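Local coordinates for uncharacterized protein (PDB 2R3S), which is probably an S-adenosylmethionine-dependent O-methyltransferase that works as a dimer, with its physiological substrate unknown, at residues Ile98-Ser103 with His134-Gln139; Glu127-Pro132 with Ala293-Gly298; Pro146-Pro151 with Ala174-Phe179; Leu167-Ile172 with Leu235-Asn240; Phe241-Asp246 with Phe270-Asn275. All blocks are in the same frame, centred on the assembly; numbering follows the deposited sequence.

Interaction 1. Residues Ile98-Ser103 with His134-Gln139; sequences IEFLLS and HPVWVQ
Phe100 reaches across to Val136 and Trp137, and most of the contact is apolar. Its chi1 of 172° sets CG anti to the backbone N, and the ring beyond it reaches helix 136-143. Its CE1 meets Val136 CG2 at 3.7 Å and Trp137 CZ3 at 3.9 Å. The Phe100 ring and the six-membered ring of Trp137 are inclined at 36°. Ser103 OG lies near Val136 CG2 but bonds to Met105 N, capping helix 104-107.

The contact joins two short helices: 98-101, whose Leu101 packs on Phe11 of the second subunit, and 136-143, in the methyltransferase part of the chain.

Polar atoms brush past rather than bond across. Val136 O lies at the Phe100 ring edge, near its plane, 3.6 Å from CD1. Within 134-139, Val136 N donates to His134 ND1 (3.2 Å) in the imidazole plane, a capping bond in the turn that leads into the helix. Trp137 NE1 is taken by Thr129 O.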
# COMPACT_ATOMS: atom_id res chain seq x y z
N ILE A 98 1.35 -11.08 9.54
CA ILE A 98 0.32 -10.75 8.54
C ILE A 98 -1.04 -11.39 8.86
O ILE A 98 -2.07 -10.94 8.36
CB ILE A 98 0.72 -11.14 7.06
CG1 ILE A 98 0.86 -12.66 6.88
CG2 ILE A 98 1.99 -10.40 6.61
CD1 ILE A 98 0.87 -13.12 5.35
N GLU A 99 -1.06 -12.43 9.69
CA GLU A 99 -2.34 -13.03 10.08
C GLU A 99 -3.27 -12.07 10.83
O GLU A 99 -4.49 -12.19 10.76
CB GLU A 99 -2.11 -14.30 10.89
CG GLU A 99 -1.66 -15.47 9.99
CD GLU A 99 -1.25 -16.72 10.80
OE1 GLU A 99 -1.56 -16.78 12.03
OE2 GLU A 99 -0.61 -17.63 10.20
N PHE A 100 -2.66 -11.13 11.55
CA PHE A 100 -3.37 -9.99 12.12
C PHE A 100 -3.33 -8.79 11.17
O PHE A 100 -4.40 -8.27 10.80
CB PHE A 100 -2.78 -9.61 13.49
CG PHE A 100 -3.34 -8.32 14.03
CD1 PHE A 100 -4.59 -8.30 14.62
CD2 PHE A 100 -2.65 -7.15 13.90
CE1 PHE A 100 -5.14 -7.11 15.07
CE2 PHE A 100 -3.19 -5.96 14.33
CZ PHE A 100 -4.44 -5.94 14.92
N LEU A 101 -2.12 -8.37 10.75
CA LEU A 101 -1.96 -7.08 10.07
C LEU A 101 -2.68 -7.00 8.73
O LEU A 101 -3.14 -5.93 8.35
CB LEU A 101 -0.48 -6.73 9.91
CG LEU A 101 0.30 -6.43 11.19
CD1 LEU A 101 1.76 -6.34 10.82
CD2 LEU A 101 -0.19 -5.13 11.85
N LEU A 102 -2.82 -8.15 8.06
CA LEU A 102 -3.55 -8.24 6.82
C LEU A 102 -4.84 -9.05 6.99
O LEU A 102 -5.39 -9.52 6.02
CB LEU A 102 -2.67 -8.85 5.68
CG LEU A 102 -1.44 -8.00 5.31
CD1 LEU A 102 -0.77 -8.52 4.07
CD2 LEU A 102 -1.77 -6.51 5.15
N SER A 103 -5.34 -9.17 8.21
CA SER A 103 -6.68 -9.71 8.44
C SER A 103 -7.70 -8.78 7.85
O SER A 103 -7.61 -7.56 8.02
CB SER A 103 -7.00 -9.84 9.93
OG SER A 103 -8.37 -10.22 10.08
N HIS A 134 -14.41 -9.52 19.93
CA HIS A 134 -14.10 -9.51 18.51
C HIS A 134 -12.93 -10.48 18.29
O HIS A 134 -11.94 -10.44 19.05
CB HIS A 134 -13.74 -8.10 18.03
CG HIS A 134 -13.80 -7.93 16.54
ND1 HIS A 134 -12.99 -8.64 15.68
CD2 HIS A 134 -14.57 -7.14 15.76
CE1 HIS A 134 -13.26 -8.29 14.44
NE2 HIS A 134 -14.22 -7.39 14.46
N PRO A 135 -13.04 -11.39 17.30
CA PRO A 135 -12.01 -12.42 17.11
C PRO A 135 -10.66 -11.92 16.58
O PRO A 135 -9.68 -12.65 16.62
CB PRO A 135 -12.66 -13.38 16.12
CG PRO A 135 -13.61 -12.54 15.34
CD PRO A 135 -14.16 -11.56 16.34
N VAL A 136 -10.60 -10.68 16.10
CA VAL A 136 -9.35 -10.11 15.64
C VAL A 136 -8.30 -10.05 16.78
O VAL A 136 -7.11 -10.05 16.51
CB VAL A 136 -9.55 -8.73 14.92
CG1 VAL A 136 -9.72 -7.56 15.93
CG2 VAL A 136 -8.42 -8.49 13.92
N TRP A 137 -8.75 -10.09 18.03
CA TRP A 137 -7.86 -10.01 19.19
C TRP A 137 -7.27 -11.35 19.56
O TRP A 137 -6.18 -11.39 20.14
CB TRP A 137 -8.53 -9.26 20.36
CG TRP A 137 -8.94 -7.89 19.90
CD1 TRP A 137 -10.21 -7.38 19.87
CD2 TRP A 137 -8.09 -6.87 19.32
NE1 TRP A 137 -10.21 -6.13 19.31
CE2 TRP A 137 -8.93 -5.79 18.96
CE3 TRP A 137 -6.71 -6.76 19.09
CZ2 TRP A 137 -8.43 -4.62 18.37
CZ3 TRP A 137 -6.22 -5.59 18.49
CH2 TRP A 137 -7.07 -4.55 18.14
N VAL A 138 -7.92 -12.44 19.15
CA VAL A 138 -7.30 -13.76 19.20
C VAL A 138 -6.19 -13.82 18.16
O VAL A 138 -5.10 -14.29 18.47
CB VAL A 138 -8.34 -14.90 19.02
CG1 VAL A 138 -7.69 -16.32 19.09
CG2 VAL A 138 -9.43 -14.75 20.07
N GLN A 139 -6.45 -13.33 16.95
CA GLN A 139 -5.41 -13.26 15.93
C GLN A 139 -4.25 -12.38 16.37
O GLN A 139 -3.09 -12.76 16.20
CB GLN A 139 -5.94 -12.79 14.57
CG GLN A 139 -6.70 -13.86 13.80
CD GLN A 139 -5.94 -15.16 13.72
OE1 GLN A 139 -4.85 -15.22 13.14
NE2 GLN A 139 -6.49 -16.22 14.33

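Interaction 2. Residues Glu127-Pro132 with Ala293-Gly298; sequences EGTLSP and ATTPNG
Thr129 meets Thr294 across this contact, their side chains crossing at a slant while the backbone makes the direct bond. Thr129 N donates to Thr294 O at 3.1 Å, almost straight (171°) and nearly along the C=O axis. Both threonines set OG1 between their own N and carbonyl carbon, and a single water links the two hydroxyls: it lies 2.8 Å from Thr129 OG1 and donates to Thr294 OG1 at 2.7 Å. Thr294 OG1 is also bonded to Val290 O, one turn back in helix 282-294.

The loop 127-132 thus binds a carbonyl at the C-terminal end of that helix, just where the chain leaves helical geometry at Thr295. Gly128 comes in beside it, its CA 3.5 Å from Thr294 O in a C-H...O contact; its phi is positive, and a beta carbon would run into that same oxygen.

The remaining side-chain contacts are made by carbon atoms. Leu130 sets CD1 against Pro296 CD (3.9 Å) and CD2 4.1 Å from Thr295 CG2. Glu127 CB is 4.0 Å from Pro296 CG. Thr295 OG1 accepts from Gly298 N (2.9 Å), an ST motif, and is also bonded to Met291 O in helix 282-294. Gly298 O in turn bonds Arg54 of the second subunit.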
# COMPACT_ATOMS: atom_id res chain seq x y z
N GLU A 127 -18.90 -1.09 16.32
CA GLU A 127 -17.87 -0.31 16.93
C GLU A 127 -16.54 -0.80 16.43
O GLU A 127 -15.59 -0.84 17.18
CB GLU A 127 -17.97 -0.53 18.41
CG GLU A 127 -19.30 -0.11 19.00
CD GLU A 127 -19.29 -0.26 20.50
OE1 GLU A 127 -19.22 -1.43 20.99
OE2 GLU A 127 -19.30 0.79 21.17
N GLY A 128 -16.51 -1.18 15.15
CA GLY A 128 -15.33 -1.75 14.53
C GLY A 128 -14.78 -2.90 15.35
O GLY A 128 -15.49 -3.82 15.72
N THR A 129 -13.50 -2.79 15.69
CA THR A 129 -12.79 -3.84 16.40
C THR A 129 -13.09 -3.84 17.88
O THR A 129 -12.61 -4.72 18.60
CB THR A 129 -11.26 -3.67 16.22
OG1 THR A 129 -10.87 -2.37 16.69
CG2 THR A 129 -10.85 -3.89 14.78
N LEU A 130 -13.88 -2.88 18.35
CA LEU A 130 -14.21 -2.76 19.77
C LEU A 130 -15.50 -3.51 20.17
O LEU A 130 -15.88 -3.48 21.33
CB LEU A 130 -14.28 -1.28 20.18
CG LEU A 130 -13.00 -0.46 19.85
CD1 LEU A 130 -12.92 0.80 20.67
CD2 LEU A 130 -11.68 -1.29 20.01
N SER A 131 -16.15 -4.19 19.23
CA SER A 131 -17.30 -5.03 19.59
C SER A 131 -16.86 -6.14 20.56
O SER A 131 -15.73 -6.61 20.47
CB SER A 131 -18.02 -5.61 18.36
OG SER A 131 -17.19 -6.45 17.59
N PRO A 132 -17.72 -6.51 21.52
CA PRO A 132 -17.38 -7.55 22.50
C PRO A 132 -16.86 -8.84 21.88
O PRO A 132 -17.43 -9.36 20.91
CB PRO A 132 -18.71 -7.80 23.20
CG PRO A 132 -19.37 -6.48 23.16
CD PRO A 132 -19.06 -5.94 21.81
N ALA A 293 -9.52 4.33 11.18
CA ALA A 293 -10.10 3.32 10.31
C ALA A 293 -10.85 2.23 11.07
O ALA A 293 -11.81 1.68 10.56
CB ALA A 293 -9.04 2.69 9.38
N THR A 294 -10.42 1.92 12.29
CA THR A 294 -10.84 0.69 12.94
C THR A 294 -11.63 0.84 14.25
O THR A 294 -12.18 -0.14 14.72
CB THR A 294 -9.63 -0.22 13.26
OG1 THR A 294 -8.77 0.41 14.21
CG2 THR A 294 -8.86 -0.63 11.99
N THR A 295 -11.62 2.02 14.85
CA THR A 295 -12.26 2.29 16.13
C THR A 295 -13.14 3.55 15.97
O THR A 295 -12.91 4.36 15.04
CB THR A 295 -11.26 2.51 17.28
OG1 THR A 295 -10.64 3.79 17.16
CG2 THR A 295 -10.17 1.43 17.35
N PRO A 296 -14.20 3.70 16.80
CA PRO A 296 -15.05 4.90 16.71
C PRO A 296 -14.42 6.23 17.17
O PRO A 296 -14.72 7.24 16.57
CB PRO A 296 -16.29 4.55 17.57
CG PRO A 296 -16.25 3.02 17.70
CD PRO A 296 -14.76 2.72 17.76
N ASN A 297 -13.62 6.22 18.23
CA ASN A 297 -13.05 7.40 18.86
C ASN A 297 -11.60 7.20 19.32
O ASN A 297 -11.12 7.95 20.17
CB ASN A 297 -13.85 7.80 20.13
CG ASN A 297 -15.36 7.56 20.02
OD1 ASN A 297 -16.05 8.19 19.21
ND2 ASN A 297 -15.89 6.68 20.88
N GLY A 298 -10.92 6.15 18.86
CA GLY A 298 -9.55 5.89 19.31
C GLY A 298 -8.58 6.89 18.67
O GLY A 298 -8.93 7.57 17.72
O HOH W 1 -8.33 -1.30 16.29

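Interaction 3. Residues Pro146-Pro151 with Ala174-Phe179; sequences PMMANP and ASHGLF
Residues 174-177 lie in the loop between strand 168-172 and helix 178-186, the place of the glycine-rich motif that in related methyltransferases cradles S-adenosylmethionine; here residues 148-151, which run into helix 149-159, pack on this loop and the helix start. Ala174 to Gly177 forms a type II' turn, and Gly177 is the N-cap of the helix. Met148, built as selenomethionine, crosses His176 at about a right angle, its CG 3.6 Å from His176 NE2 and its CB 3.7 Å from His176 CE1. The other ring nitrogen, ND1, accepts from Leu178 N at 3.1 Å, close to the ring plane. Leu178 CD1 rests 3.8 Å from Ala149 CA. Phe179 CE1 comes 4.0 Å from Pro151 C, and Phe179 CE2 is 4.3 Å from Met148 CB. An alanine in place of His176 would probably leave Leu178 N without its acceptor and open a gap beside Met148 CG.

No hydrogen bond crosses between the segments, so the grip is by van der Waals contact; the side-chain bond of His176 stays within its own segment, from ring to helix start, and fixes the rotation of the imidazole that Met148 leans on.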
# COMPACT_ATOMS: atom_id res chain seq x y z
N PRO A 146 5.47 -12.48 19.01
CA PRO A 146 6.93 -12.44 18.76
C PRO A 146 7.60 -11.08 18.91
O PRO A 146 8.65 -10.98 19.54
CB PRO A 146 7.05 -12.98 17.32
CG PRO A 146 5.84 -13.88 17.18
CD PRO A 146 4.76 -13.17 17.92
N MSE A 147 6.98 -10.03 18.38
CA MSE A 147 7.51 -8.68 18.51
C MSE A 147 7.29 -8.06 19.87
O MSE A 147 7.83 -6.98 20.13
CB MSE A 147 6.89 -7.76 17.46
CG MSE A 147 7.24 -8.16 16.05
SE MSE A 147 5.91 -9.45 15.44
CE MSE A 147 4.47 -8.09 15.30
N MSE A 148 6.47 -8.69 20.72
CA MSE A 148 6.15 -8.09 22.03
C MSE A 148 6.98 -8.71 23.14
O MSE A 148 7.01 -8.21 24.27
CB MSE A 148 4.66 -8.21 22.36
CG MSE A 148 3.73 -7.46 21.44
SE MSE A 148 4.21 -5.57 21.07
CE MSE A 148 3.00 -5.36 19.56
N ALA A 149 7.70 -9.78 22.80
CA ALA A 149 8.53 -10.49 23.77
C ALA A 149 9.61 -9.59 24.38
O ALA A 149 9.77 -9.54 25.60
CB ALA A 149 9.14 -11.72 23.12
N ASN A 150 10.34 -8.88 23.53
CA ASN A 150 11.44 -8.04 23.99
C ASN A 150 10.92 -6.87 24.82
O ASN A 150 11.40 -6.63 25.93
CB ASN A 150 12.31 -7.55 22.82
CG ASN A 150 13.47 -6.66 23.29
OD1 ASN A 150 14.30 -7.10 24.09
ND2 ASN A 150 13.50 -5.41 22.83
N PRO A 151 9.93 -6.12 24.31
CA PRO A 151 9.44 -5.03 25.15
C PRO A 151 8.88 -5.51 26.49
O PRO A 151 9.03 -4.81 27.46
CB PRO A 151 8.36 -4.38 24.32
CG PRO A 151 8.55 -4.88 22.93
CD PRO A 151 9.25 -6.18 23.01
N ALA A 174 -4.64 -8.07 28.52
CA ALA A 174 -3.49 -8.95 28.56
C ALA A 174 -3.11 -9.55 27.19
O ALA A 174 -1.93 -9.79 26.92
CB ALA A 174 -3.76 -10.04 29.59
N SER A 175 -4.08 -9.77 26.30
CA SER A 175 -3.78 -10.26 24.96
C SER A 175 -2.98 -11.56 25.04
O SER A 175 -3.42 -12.50 25.70
CB SER A 175 -3.09 -9.14 24.14
OG SER A 175 -2.70 -9.57 22.86
N HIS A 176 -1.84 -11.64 24.36
CA HIS A 176 -0.87 -12.74 24.50
C HIS A 176 -0.35 -13.00 25.91
O HIS A 176 0.29 -14.04 26.18
CB HIS A 176 0.33 -12.47 23.58
CG HIS A 176 0.77 -11.05 23.61
ND1 HIS A 176 1.54 -10.53 24.63
CD2 HIS A 176 0.49 -10.01 22.78
CE1 HIS A 176 1.72 -9.24 24.43
NE2 HIS A 176 1.08 -8.90 23.32
N GLY A 177 -0.55 -12.03 26.80
CA GLY A 177 -0.11 -12.12 28.19
C GLY A 177 1.36 -11.90 28.50
O GLY A 177 1.76 -11.99 29.66
N LEU A 178 2.17 -11.56 27.51
CA LEU A 178 3.62 -11.54 27.72
C LEU A 178 4.09 -10.43 28.70
O LEU A 178 5.12 -10.60 29.35
CB LEU A 178 4.39 -11.42 26.39
CG LEU A 178 4.25 -12.56 25.37
CD1 LEU A 178 5.26 -12.41 24.23
CD2 LEU A 178 4.38 -13.93 26.02
N PHE A 179 3.37 -9.32 28.79
CA PHE A 179 3.79 -8.25 29.73
C PHE A 179 3.72 -8.69 31.19
O PHE A 179 4.73 -8.67 31.89
CB PHE A 179 3.05 -6.94 29.46
CG PHE A 179 3.43 -6.32 28.13
CD1 PHE A 179 4.56 -5.50 28.03
CD2 PHE A 179 2.72 -6.60 26.97
CE1 PHE A 179 4.95 -4.96 26.81
CE2 PHE A 179 3.10 -6.05 25.74
CZ PHE A 179 4.22 -5.24 25.66

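Interaction 4. Residues Leu167-Ile172 with Leu235-Asn240; sequences LKVLDI and LVLLPN. With EDO (1,2-ethanediol), chain E.
The carboxylate of Asp171 is the flat group of this contact, and it crosses the Pro239 ring obliquely: its OD1 lies 3.4 Å from Pro239 CG. Leu237 approaches the same group, CD1 4.1 Å from Asp171 CG. OD1 is buried with no hydrogen-bond partner in the model, while OD2 accepts from Gly180 N in the first turn of helix 178-186, whose end may favour the negative charge. An alanine at Asp171 would probably leave Gly180 N without this acceptor and open a gap beside Pro239 CG.

These are central, parallel neighbours in the seven-stranded sheet of a Rossmann-like methyltransferase, the strands 18° apart. Leu170 N donates to Leu235 O (3.0 Å), Leu237 N to Leu170 O (2.8 Å) and Ile172 N to Leu237 O (2.9 Å); Leu235 N to Lys168 O is weak.

Val169, Asp171, Leu235 and Leu237 share one face, where helix 178-186 packs through Phe179 and Val183. On the other, Leu170 and Val236 lie side by side, and Ile172 CD1 reaches Val236 CG1 at 3.7 Å. Ile172 also runs alongside Leu238, CB 3.7 Å from Leu238 CD2, and helix 247-260 packs here through Ile257.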
# COMPACT_ATOMS: atom_id res chain seq x y z
N LEU A 167 3.95 -7.72 44.34
CA LEU A 167 3.39 -8.98 44.75
C LEU A 167 2.07 -9.19 44.01
O LEU A 167 1.65 -10.33 43.83
CB LEU A 167 3.22 -9.02 46.28
CG LEU A 167 4.47 -8.77 47.18
CD1 LEU A 167 4.17 -9.21 48.61
CD2 LEU A 167 5.75 -9.47 46.71
N LYS A 168 1.42 -8.12 43.55
CA LYS A 168 0.14 -8.26 42.85
C LYS A 168 0.02 -7.37 41.59
O LYS A 168 0.10 -6.15 41.67
CB LYS A 168 -1.02 -8.00 43.81
CG LYS A 168 -2.31 -8.69 43.41
CD LYS A 168 -3.40 -8.48 44.43
CE LYS A 168 -4.73 -8.96 43.88
NZ LYS A 168 -5.83 -8.75 44.83
N VAL A 169 -0.21 -8.02 40.45
CA VAL A 169 -0.15 -7.39 39.13
C VAL A 169 -1.45 -7.60 38.35
O VAL A 169 -1.99 -8.69 38.30
CB VAL A 169 1.04 -7.94 38.29
CG1 VAL A 169 1.17 -7.19 36.94
CG2 VAL A 169 2.33 -7.84 39.07
N LEU A 170 -1.97 -6.52 37.79
CA LEU A 170 -3.11 -6.58 36.91
C LEU A 170 -2.59 -6.24 35.52
O LEU A 170 -1.85 -5.25 35.36
CB LEU A 170 -4.17 -5.56 37.35
CG LEU A 170 -5.54 -5.56 36.68
CD1 LEU A 170 -6.32 -6.85 36.95
CD2 LEU A 170 -6.34 -4.32 37.14
N ASP A 171 -2.94 -7.07 34.54
CA ASP A 171 -2.57 -6.85 33.13
C ASP A 171 -3.83 -6.67 32.31
O ASP A 171 -4.47 -7.64 31.95
CB ASP A 171 -1.74 -8.02 32.61
CG ASP A 171 -0.98 -7.69 31.31
OD1 ASP A 171 -1.24 -6.62 30.71
OD2 ASP A 171 -0.13 -8.53 30.88
N ILE A 172 -4.18 -5.40 32.02
CA ILE A 172 -5.44 -5.06 31.36
C ILE A 172 -5.31 -5.06 29.83
O ILE A 172 -4.46 -4.37 29.26
CB ILE A 172 -5.97 -3.67 31.84
CG1 ILE A 172 -6.29 -3.69 33.33
CG2 ILE A 172 -7.22 -3.25 31.04
CD1 ILE A 172 -6.61 -2.34 33.91
N LEU A 235 0.94 -3.05 40.81
CA LEU A 235 1.32 -2.71 39.44
C LEU A 235 0.18 -3.05 38.50
O LEU A 235 -0.36 -4.16 38.54
CB LEU A 235 2.59 -3.48 39.10
CG LEU A 235 3.20 -3.39 37.70
CD1 LEU A 235 3.57 -1.97 37.37
CD2 LEU A 235 4.42 -4.31 37.63
N VAL A 236 -0.22 -2.07 37.70
CA VAL A 236 -1.27 -2.23 36.67
C VAL A 236 -0.69 -1.90 35.27
O VAL A 236 -0.28 -0.78 35.00
CB VAL A 236 -2.51 -1.37 36.94
CG1 VAL A 236 -3.58 -1.60 35.88
CG2 VAL A 236 -3.09 -1.67 38.35
N LEU A 237 -0.63 -2.91 34.41
CA LEU A 237 -0.12 -2.76 33.06
C LEU A 237 -1.27 -2.48 32.10
O LEU A 237 -2.30 -3.15 32.17
CB LEU A 237 0.61 -4.02 32.62
CG LEU A 237 1.55 -4.66 33.63
CD1 LEU A 237 2.27 -5.83 32.99
CD2 LEU A 237 2.50 -3.62 34.15
N LEU A 238 -1.08 -1.51 31.20
CA LEU A 238 -1.98 -1.23 30.10
C LEU A 238 -1.20 -1.25 28.75
O LEU A 238 -0.86 -0.19 28.18
CB LEU A 238 -2.62 0.13 30.31
CG LEU A 238 -3.73 0.27 31.35
CD1 LEU A 238 -3.90 1.76 31.81
CD2 LEU A 238 -4.99 -0.29 30.75
N PRO A 239 -0.92 -2.46 28.22
CA PRO A 239 -0.21 -2.55 26.95
C PRO A 239 -1.16 -2.41 25.77
O PRO A 239 -2.11 -3.16 25.67
CB PRO A 239 0.41 -3.95 27.00
CG PRO A 239 -0.21 -4.65 28.19
CD PRO A 239 -1.25 -3.79 28.75
N ASN A 240 -0.91 -1.44 24.90
CA ASN A 240 -1.67 -1.25 23.66
C ASN A 240 -3.21 -1.33 23.83
O ASN A 240 -3.93 -1.93 23.00
CB ASN A 240 -1.19 -2.21 22.54
CG ASN A 240 0.15 -1.82 21.96
OD1 ASN A 240 0.33 -0.71 21.46
ND2 ASN A 240 1.11 -2.75 22.00
C1 EDO E . -2.71 -5.51 23.94
O1 EDO E . -3.46 -5.11 25.14
C2 EDO E . -3.53 -6.01 22.74
O2 EDO E . -4.01 -5.01 21.82

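Interaction 5. Residues Phe241-Asp246 with Phe270-Asn275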
# COMPACT_ATOMS: atom_id res chain seq x y z
N PHE A 241 -3.70 -0.67 24.89
CA PHE A 241 -5.14 -0.62 25.16
C PHE A 241 -5.74 0.75 25.01
O PHE A 241 -6.78 0.90 24.39
CB PHE A 241 -5.43 -1.10 26.59
CG PHE A 241 -6.89 -1.50 26.82
CD1 PHE A 241 -7.55 -2.34 25.92
CD2 PHE A 241 -7.59 -1.05 27.93
CE1 PHE A 241 -8.88 -2.71 26.13
CE2 PHE A 241 -8.92 -1.42 28.13
CZ PHE A 241 -9.55 -2.25 27.23
N LEU A 242 -5.11 1.76 25.59
CA LEU A 242 -5.81 3.04 25.76
C LEU A 242 -6.11 3.74 24.45
O LEU A 242 -7.12 4.42 24.35
CB LEU A 242 -5.04 3.98 26.70
CG LEU A 242 -5.05 3.66 28.20
CD1 LEU A 242 -4.31 4.79 28.89
CD2 LEU A 242 -6.49 3.47 28.77
N HIS A 243 -5.25 3.56 23.45
CA HIS A 243 -5.45 4.18 22.12
C HIS A 243 -6.76 3.89 21.38
O HIS A 243 -7.13 4.63 20.46
CB HIS A 243 -4.27 3.87 21.17
CG HIS A 243 -3.94 2.41 20.98
ND1 HIS A 243 -2.67 1.92 21.15
CD2 HIS A 243 -4.70 1.36 20.56
CE1 HIS A 243 -2.65 0.63 20.85
NE2 HIS A 243 -3.87 0.27 20.50
N HIS A 244 -7.46 2.82 21.77
CA HIS A 244 -8.78 2.47 21.20
C HIS A 244 -9.97 3.34 21.62
O HIS A 244 -11.00 3.34 20.96
CB HIS A 244 -9.12 1.03 21.58
CG HIS A 244 -8.17 0.03 21.03
ND1 HIS A 244 -7.29 -0.67 21.82
CD2 HIS A 244 -7.93 -0.37 19.75
CE1 HIS A 244 -6.56 -1.47 21.06
NE2 HIS A 244 -6.92 -1.30 19.80
N PHE A 245 -9.84 4.09 22.71
CA PHE A 245 -11.01 4.74 23.31
C PHE A 245 -10.90 6.26 23.32
O PHE A 245 -9.79 6.77 23.29
CB PHE A 245 -11.18 4.19 24.73
CG PHE A 245 -11.11 2.69 24.79
CD1 PHE A 245 -12.17 1.91 24.36
CD2 PHE A 245 -9.97 2.05 25.24
CE1 PHE A 245 -12.10 0.51 24.42
CE2 PHE A 245 -9.88 0.68 25.28
CZ PHE A 245 -10.95 -0.09 24.87
N ASP A 246 -12.03 6.97 23.35
CA ASP A 246 -11.98 8.42 23.61
C ASP A 246 -11.42 8.72 25.00
O ASP A 246 -11.24 7.82 25.83
CB ASP A 246 -13.32 9.17 23.35
CG ASP A 246 -14.50 8.63 24.15
OD1 ASP A 246 -14.33 8.29 25.33
OD2 ASP A 246 -15.60 8.57 23.59
N PHE A 270 1.96 1.14 27.94
CA PHE A 270 2.86 0.80 26.84
C PHE A 270 2.04 1.02 25.57
O PHE A 270 1.01 0.41 25.39
CB PHE A 270 3.37 -0.63 26.97
CG PHE A 270 4.20 -1.08 25.79
CD1 PHE A 270 5.52 -0.72 25.67
CD2 PHE A 270 3.64 -1.89 24.79
CE1 PHE A 270 6.28 -1.15 24.56
CE2 PHE A 270 4.40 -2.30 23.71
CZ PHE A 270 5.72 -1.93 23.60
N ASP A 271 2.48 1.95 24.72
CA ASP A 271 1.60 2.42 23.65
C ASP A 271 2.40 3.21 22.61
O ASP A 271 3.60 3.38 22.77
CB ASP A 271 0.45 3.25 24.25
CG ASP A 271 -0.90 3.01 23.55
OD1 ASP A 271 -0.98 3.15 22.30
OD2 ASP A 271 -1.90 2.71 24.27
N PHE A 272 1.72 3.64 21.55
CA PHE A 272 2.29 4.52 20.54
C PHE A 272 2.07 5.94 21.00
O PHE A 272 0.92 6.40 21.03
CB PHE A 272 1.58 4.34 19.19
CG PHE A 272 1.87 3.05 18.51
CD1 PHE A 272 3.08 2.83 17.89
CD2 PHE A 272 0.93 2.04 18.51
CE1 PHE A 272 3.34 1.62 17.27
CE2 PHE A 272 1.20 0.83 17.89
CZ PHE A 272 2.41 0.63 17.27
N ILE A 273 3.14 6.63 21.38
CA ILE A 273 3.01 7.99 21.90
C ILE A 273 3.77 8.93 20.98
O ILE A 273 4.98 9.09 21.10
CB ILE A 273 3.49 8.11 23.37
CG1 ILE A 273 2.85 7.02 24.25
CG2 ILE A 273 3.12 9.48 23.92
CD1 ILE A 273 3.50 6.86 25.64
N PRO A 274 3.08 9.51 20.01
CA PRO A 274 3.73 10.50 19.16
C PRO A 274 4.17 11.75 19.90
O PRO A 274 3.57 12.13 20.93
CB PRO A 274 2.64 10.86 18.15
CG PRO A 274 1.39 10.38 18.73
CD PRO A 274 1.70 9.24 19.60
N ASN A 275 5.20 12.41 19.35
CA ASN A 275 5.57 13.76 19.78
C ASN A 275 4.41 14.71 19.58
O ASN A 275 3.46 14.40 18.86
CB ASN A 275 6.81 14.26 19.03
CG ASN A 275 8.02 13.39 19.28
OD1 ASN A 275 8.20 12.87 20.37
ND2 ASN A 275 8.82 13.16 18.24
O HOH W 2 -2.42 1.48 26.63
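His243 and Asp271 meet through one direct hydrogen bond, His243 ND1 to Asp271 OD1. The modelled length, 2.4 Å, is very short and its exact value doubtful, though the pairing is plain. OD1 lies at the edge of the imidazole near its plane, while the carboxylate is turned 87° against the ring. The CB of His243 points toward 270-275, and chi1 of 55° puts CG between the backbone N and the carbonyl carbon.

Further hydrogen bonds hold the carboxylate. OD1 also accepts from Phe272 N at 2.8 Å, using its anti lone pair. OD2 accepts a hydrogen bond from a water at 2.7 Å, and that water accepts from Leu242 N at 2.9 Å. The 3-10 segment 242-244 is thus tied to the aspartate by the His243 ring directly and by Leu242 N through the water.

Among the rings, Phe272 CD2 is 4.5 Å from His243 ND1. Within 241-246, CD2 of His243 sits over the centre of the His244 ring, and His244 ND1 donates to Phe241 O.

This His-carboxylate pair lies past the C-terminal ends of neighbouring parallel strands of the methyltransferase sheet, 233-239 and 265-271. Phe287 of helix 282-294 stacks on Phe272 and meets His243 edge to face, and Tyr306 of helix 303-312 touches Asp271 and Leu242.

Interactions 3, 4 and 5 are the buried ones; interactions 1 and 2 are only partly so, and both touch the second subunit. Interaction 4 is held by regular backbone bonds between strands, interaction 3 by van der Waals contact with no hydrogen bond across, and interaction 5 by a histidine-aspartate hydrogen bond and a bridging water. Interaction 1 is mainly aromatic and aliphatic packing without a bond across, whereas interaction 2 adds a backbone bond at a helix end and a water bridge. Interactions 4 and 5 reach the same sheet. Phe179 of interaction 3 packs on both Pro239 and Phe270. Interactions 1 and 2 touch through Trp137 and Thr129, and His244 of interaction 5 packs on Trp137 and Leu130.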